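Local coordinates for protein guanine nucleotide exchange factor p115rhogef (Homo sapiens, PDB 1IAP) that probably activates Rho GTPases by promoting nucleotide exchange, and carries an N-terminal RGS-like domain that is likely to engage heterotrimeric G protein alpha subunits, at residues A[20-25]-A[33-38]; A[72-77]-A[99-104]. All blocks are in the same frame, centred on the assembly; numbering follows the deposited sequence.

Contact 1 of 2, residues A[20-25]-A[33-38]; sequences ALLQHV and PLLCCL
Chi1 of 178° sets Leu34 CG anti to the backbone N, and CD2, carried beyond it, meets Leu21, Leu22 and Val25. On the other side Leu22 leaves its helix to one side of helix 32-43, and its CD1 methyl turns in to meet it. Both Leu22 torsions depart from staggered values; chi2, which places CD1, is nearly eclipsed at -4°. The two leucines meet methyl to methyl, with Leu22 CD1 3.5 Å from Leu34 CD2, tighter than ordinary van der Waals contact, which together with the torsions suggests some strain.

Leu34 CD2 is the hub of the contact. Leu21 comes up to it with CG, 4.0 Å from Leu34 CD2, and Val25 adds its CG2 methyl, also 4.0 Å from Leu34 CD2. Leucine suits this place because its flexible arm can put one methyl, CD2, among three neighbours, while Val25, a full turn beyond Leu21, fills its share with a short, stiff side chain. Leu22 CD1 serves a second group of partners, lying 4.0 Å from Leu35 CD2 and 4.3 Å from Leu38 CD1.

The segments run roughly antiparallel, at 145°, as successive helices of the all-helical RGS-like fold. Their axes come no closer than 11.3 Å, so the backbones stay well apart and long leucine side chains bridge the distance. Other helices complete the core: Leu21 also touches Leu113 and Phe116 of helix 106-121, and Leu22 and Leu35 both touch Ile181 of helix 171-187.

No hydrogen bond passes between the two segments, and all six touching residues are buried. Dispersion between methyl groups and the exclusion of water therefore hold this pair, and the fit depends on side-chain shape rather than on charge or bond direction.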
loop_
_atom_site.group_PDB
_atom_site.type_symbol
_atom_site.label_atom_id
_atom_site.label_comp_id
_atom_site.label_asym_id
_atom_site.label_seq_id
_atom_site.Cartn_x
_atom_site.Cartn_y
_atom_site.Cartn_z
ATOM N N ALA A 20 -6.058 6.286 6.280
ATOM C CA ALA A 20 -5.653 6.773 7.599
ATOM C C ALA A 20 -4.336 6.105 7.986
ATOM O O ALA A 20 -3.402 6.764 8.445
ATOM C CB ALA A 20 -6.745 6.468 8.647
ATOM N N LEU A 21 -4.257 4.798 7.753
ATOM C CA LEU A 21 -3.055 4.029 8.059
ATOM C C LEU A 21 -1.886 4.542 7.224
ATOM O O LEU A 21 -0.786 4.730 7.741
ATOM C CB LEU A 21 -3.289 2.542 7.773
ATOM C CG LEU A 21 -2.078 1.608 7.846
ATOM C CD1 LEU A 21 -1.531 1.563 9.270
ATOM C CD2 LEU A 21 -2.480 0.211 7.382
ATOM N N LEU A 22 -2.138 4.774 5.935
ATOM C CA LEU A 22 -1.117 5.264 5.023
ATOM C C LEU A 22 -0.567 6.607 5.475
ATOM O O LEU A 22 0.645 6.808 5.470
ATOM C CB LEU A 22 -1.676 5.388 3.597
ATOM C CG LEU A 22 -1.329 4.374 2.496
ATOM C CD1 LEU A 22 -0.333 3.325 2.950
ATOM C CD2 LEU A 22 -2.590 3.729 1.978
ATOM N N GLN A 23 -1.452 7.531 5.848
ATOM C CA GLN A 23 -0.999 8.843 6.300
ATOM C C GLN A 23 -0.127 8.711 7.538
ATOM O O GLN A 23 0.889 9.391 7.661
ATOM C CB GLN A 23 -2.170 9.784 6.584
ATOM C CG GLN A 23 -1.702 11.146 7.104
ATOM C CD GLN A 23 -2.805 12.170 7.184
ATOM O OE1 GLN A 23 -2.843 12.992 8.103
ATOM N NE2 GLN A 23 -3.698 12.147 6.206
ATOM N N HIS A 24 -0.523 7.822 8.443
ATOM C CA HIS A 24 0.232 7.581 9.668
ATOM C C HIS A 24 1.635 7.084 9.305
ATOM O O HIS A 24 2.630 7.711 9.654
ATOM C CB HIS A 24 -0.493 6.539 10.529
ATOM C CG HIS A 24 0.202 6.222 11.819
ATOM N ND1 HIS A 24 0.271 7.113 12.867
ATOM C CD2 HIS A 24 0.843 5.103 12.234
ATOM C CE1 HIS A 24 0.923 6.557 13.874
ATOM N NE2 HIS A 24 1.279 5.337 13.516
ATOM N N VAL A 25 1.693 5.974 8.571
ATOM C CA VAL A 25 2.956 5.371 8.144
ATOM C C VAL A 25 3.845 6.331 7.341
ATOM O O VAL A 25 5.035 6.471 7.633
ATOM C CB VAL A 25 2.699 4.064 7.343
ATOM C CG1 VAL A 25 3.992 3.534 6.743
ATOM C CG2 VAL A 25 2.072 3.020 8.251
ATOM N N PRO A 33 7.734 -0.652 2.622
ATOM C CA PRO A 33 7.197 -1.970 2.978
ATOM C C PRO A 33 5.687 -2.142 2.818
ATOM O O PRO A 33 5.237 -3.113 2.209
ATOM C CB PRO A 33 7.638 -2.127 4.432
ATOM C CG PRO A 33 8.951 -1.414 4.445
ATOM C CD PRO A 33 8.622 -0.152 3.685
ATOM N N LEU A 34 4.910 -1.216 3.366
ATOM C CA LEU A 34 3.457 -1.299 3.267
ATOM C C LEU A 34 2.996 -1.101 1.826
ATOM O O LEU A 34 2.160 -1.846 1.347
ATOM C CB LEU A 34 2.781 -0.262 4.176
ATOM C CG LEU A 34 1.242 -0.183 4.168
ATOM C CD1 LEU A 34 0.609 -1.530 4.537
ATOM C CD2 LEU A 34 0.784 0.893 5.140
ATOM N N LEU A 35 3.572 -0.117 1.139
ATOM C CA LEU A 35 3.199 0.163 -0.244
ATOM C C LEU A 35 3.521 -1.022 -1.149
ATOM O O LEU A 35 2.771 -1.328 -2.074
ATOM C CB LEU A 35 3.910 1.420 -0.744
ATOM C CG LEU A 35 3.503 2.726 -0.054
ATOM C CD1 LEU A 35 4.397 3.854 -0.522
ATOM C CD2 LEU A 35 2.031 3.030 -0.323
ATOM N N CYS A 36 4.630 -1.687 -0.855
ATOM C CA CYS A 36 5.073 -2.850 -1.612
ATOM C C CYS A 36 4.053 -3.987 -1.488
ATOM O O CYS A 36 3.650 -4.588 -2.485
ATOM C CB CYS A 36 6.448 -3.295 -1.108
ATOM S SG CYS A 36 7.076 -4.805 -1.855
ATOM N N CYS A 37 3.607 -4.245 -0.261
ATOM C CA CYS A 37 2.628 -5.295 -0.001
ATOM C C CYS A 37 1.305 -5.023 -0.715
ATOM O O CYS A 37 0.680 -5.942 -1.242
ATOM C CB CYS A 37 2.379 -5.438 1.503
ATOM S SG CYS A 37 3.724 -6.227 2.422
ATOM N N LEU A 38 0.884 -3.761 -0.730
ATOM C CA LEU A 38 -0.370 -3.390 -1.385
ATOM C C LEU A 38 -0.271 -3.594 -2.900
ATOM O O LEU A 38 -1.187 -4.133 -3.519
ATOM C CB LEU A 38 -0.738 -1.935 -1.063
ATOM C CG LEU A 38 -0.945 -1.567 0.411
ATOM C CD1 LEU A 38 -1.272 -0.069 0.552
ATOM C CD2 LEU A 38 -2.061 -2.410 1.010
#

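Contact 2 of 2, residues A[72-77]-A[99-104]; sequences PVPPNV and QEVVQS
Pro74 and Ser104 meet where the N-cap of helix 75-81 lies against segment 99-104, within the all-helical RGS-like domain. Proline is tolerated at the N-cap, whose N-H the helix does not need, though its ring offers no capping group; the following Pro75 is in the first turn, where proline is at home.

The apolar contacts centre on Val77. Its CG1 faces Val101 CG2 at 4.1 Å, the two side chains crossing at about a right angle, and CG2 packs 3.8 Å from Glu100 CB. Chi1 of 169° sets Val77 CG1 anti to the backbone N, while CG2 is anti to the carbonyl carbon, so one methyl serves each neighbour. The Glu100 and Val77 side chains pass each other in opposite directions, and the carboxylate also lies against the methyl, Glu100 OE1 being 3.9 Å from Val77 CG2. Val101 is buried, its side chain also touching Phe58 and Leu63 of helix 48-63.

A second group sets carbon against oxygen. Pro74 points its CG and CD corner at segment 99-104, with Pro74 CG 3.6 Å from Glu100 O and 3.4 Å from Ser104 OG, contacts that are van der Waals in character.

The polar bond lies within segment 99-104. Ser104, small enough to turn OG back to Val101 O three residues earlier, donates to it. An alanine here would probably leave Val101 O with the weak bond from Gln105 NE2 and a small gap where OG met Pro74 CG and CD. The bond is short, 2.6 Å from Ser104 OG to Val101 O, with a C=O...OG angle of 118° and OG tilted 32° from the carbonyl plane.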
loop_
_atom_site.group_PDB
_atom_site.type_symbol
_atom_site.label_atom_id
_atom_site.label_comp_id
_atom_site.label_asym_id
_atom_site.label_seq_id
_atom_site.Cartn_x
_atom_site.Cartn_y
_atom_site.Cartn_z
ATOM N N PRO A 72 13.743 -3.828 1.870
ATOM C CA PRO A 72 14.817 -4.809 2.071
ATOM C C PRO A 72 14.460 -6.100 1.320
ATOM O O PRO A 72 13.486 -6.783 1.646
ATOM C CB PRO A 72 14.840 -4.992 3.594
ATOM C CG PRO A 72 13.445 -4.615 4.025
ATOM C CD PRO A 72 13.149 -3.422 3.155
ATOM N N VAL A 73 15.240 -6.390 0.285
ATOM C CA VAL A 73 15.018 -7.549 -0.574
ATOM C C VAL A 73 15.759 -8.801 -0.113
ATOM O O VAL A 73 16.916 -8.728 0.296
ATOM C CB VAL A 73 15.471 -7.234 -2.027
ATOM C CG1 VAL A 73 15.043 -8.349 -2.984
ATOM C CG2 VAL A 73 14.914 -5.888 -2.482
ATOM N N PRO A 74 15.081 -9.962 -0.126
ATOM C CA PRO A 74 15.730 -11.209 0.289
ATOM C C PRO A 74 16.915 -11.454 -0.648
ATOM O O PRO A 74 16.754 -11.456 -1.870
ATOM C CB PRO A 74 14.630 -12.244 0.070
ATOM C CG PRO A 74 13.395 -11.471 0.373
ATOM C CD PRO A 74 13.641 -10.178 -0.356
ATOM N N PRO A 75 18.122 -11.630 -0.090
ATOM C CA PRO A 75 19.328 -11.866 -0.894
ATOM C C PRO A 75 19.169 -12.848 -2.056
ATOM O O PRO A 75 19.700 -12.611 -3.139
ATOM C CB PRO A 75 20.359 -12.328 0.145
ATOM C CG PRO A 75 19.545 -12.707 1.342
ATOM C CD PRO A 75 18.429 -11.724 1.344
ATOM N N ASN A 76 18.393 -13.910 -1.848
ATOM C CA ASN A 76 18.149 -14.906 -2.890
ATOM C C ASN A 76 17.407 -14.292 -4.080
ATOM O O ASN A 76 17.751 -14.549 -5.236
ATOM C CB ASN A 76 17.339 -16.084 -2.336
ATOM C CG ASN A 76 18.039 -16.789 -1.192
ATOM O OD1 ASN A 76 17.552 -16.796 -0.059
ATOM N ND2 ASN A 76 19.190 -17.386 -1.480
ATOM N N VAL A 77 16.388 -13.489 -3.789
ATOM C CA VAL A 77 15.599 -12.832 -4.827
ATOM C C VAL A 77 16.438 -11.838 -5.618
ATOM O O VAL A 77 16.401 -11.833 -6.849
ATOM C CB VAL A 77 14.366 -12.126 -4.223
ATOM C CG1 VAL A 77 13.704 -11.215 -5.252
ATOM C CG2 VAL A 77 13.371 -13.165 -3.742
ATOM N N GLN A 99 5.866 -13.267 -3.684
ATOM C CA GLN A 99 5.561 -13.859 -2.381
ATOM C C GLN A 99 6.736 -13.793 -1.401
ATOM O O GLN A 99 6.539 -13.542 -0.212
ATOM C CB GLN A 99 5.081 -15.309 -2.534
ATOM C CG GLN A 99 3.836 -15.487 -3.407
ATOM C CD GLN A 99 2.581 -14.811 -2.856
ATOM O OE1 GLN A 99 2.649 -13.805 -2.145
ATOM N NE2 GLN A 99 1.422 -15.361 -3.203
ATOM N N GLU A 100 7.953 -14.015 -1.899
ATOM C CA GLU A 100 9.148 -13.964 -1.057
ATOM C C GLU A 100 9.429 -12.537 -0.603
ATOM O O GLU A 100 9.875 -12.310 0.524
ATOM C CB GLU A 100 10.370 -14.515 -1.795
ATOM C CG GLU A 100 10.389 -16.028 -1.942
ATOM C CD GLU A 100 11.705 -16.541 -2.511
ATOM O OE1 GLU A 100 12.730 -16.473 -1.796
ATOM O OE2 GLU A 100 11.714 -17.005 -3.671
ATOM N N VAL A 101 9.193 -11.580 -1.493
ATOM C CA VAL A 101 9.400 -10.176 -1.166
ATOM C C VAL A 101 8.364 -9.740 -0.128
ATOM O O VAL A 101 8.701 -9.075 0.850
ATOM C CB VAL A 101 9.283 -9.275 -2.413
ATOM C CG1 VAL A 101 9.125 -7.812 -1.995
ATOM C CG2 VAL A 101 10.523 -9.432 -3.297
ATOM N N VAL A 102 7.112 -10.137 -0.340
ATOM C CA VAL A 102 6.018 -9.794 0.568
ATOM C C VAL A 102 6.237 -10.424 1.940
ATOM O O VAL A 102 6.012 -9.785 2.963
ATOM C CB VAL A 102 4.649 -10.249 0.011
ATOM C CG1 VAL A 102 3.546 -10.066 1.061
ATOM C CG2 VAL A 102 4.302 -9.455 -1.233
ATOM N N GLN A 103 6.721 -11.663 1.954
ATOM C CA GLN A 103 6.968 -12.368 3.208
ATOM C C GLN A 103 7.991 -11.615 4.059
ATOM O O GLN A 103 7.808 -11.464 5.269
ATOM C CB GLN A 103 7.445 -13.798 2.923
ATOM C CG GLN A 103 7.265 -14.769 4.080
ATOM C CD GLN A 103 8.325 -14.620 5.157
ATOM O OE1 GLN A 103 8.012 -14.547 6.346
ATOM N NE2 GLN A 103 9.588 -14.585 4.744
ATOM N N SER A 104 9.035 -11.101 3.412
ATOM C CA SER A 104 10.091 -10.358 4.097
ATOM C C SER A 104 9.690 -8.969 4.609
ATOM O O SER A 104 10.489 -8.296 5.266
ATOM C CB SER A 104 11.324 -10.239 3.197
ATOM O OG SER A 104 11.003 -9.607 1.968
#

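How the contacts relate
Helix 32-43 connects the two contacts. In contact 1 it presents leucines to helix 15-28, while its two cysteines meet segment 99-104 of contact 2: Cys36 SG lies 3.6 Å from Val101 CG1 and Cys37 SG 4.1 Å from Val102 CG1. Val101 thus belongs to both the contact 2 interface and this junction. The centres of the contacts are about 18 Å apart, with the centre of contact 1 about 5 Å from the centre of the chain and that of contact 2 about 16 Å, so packing runs from a fully buried core to a partly exposed edge. Along the chain both segments of contact 1 precede those of contact 2.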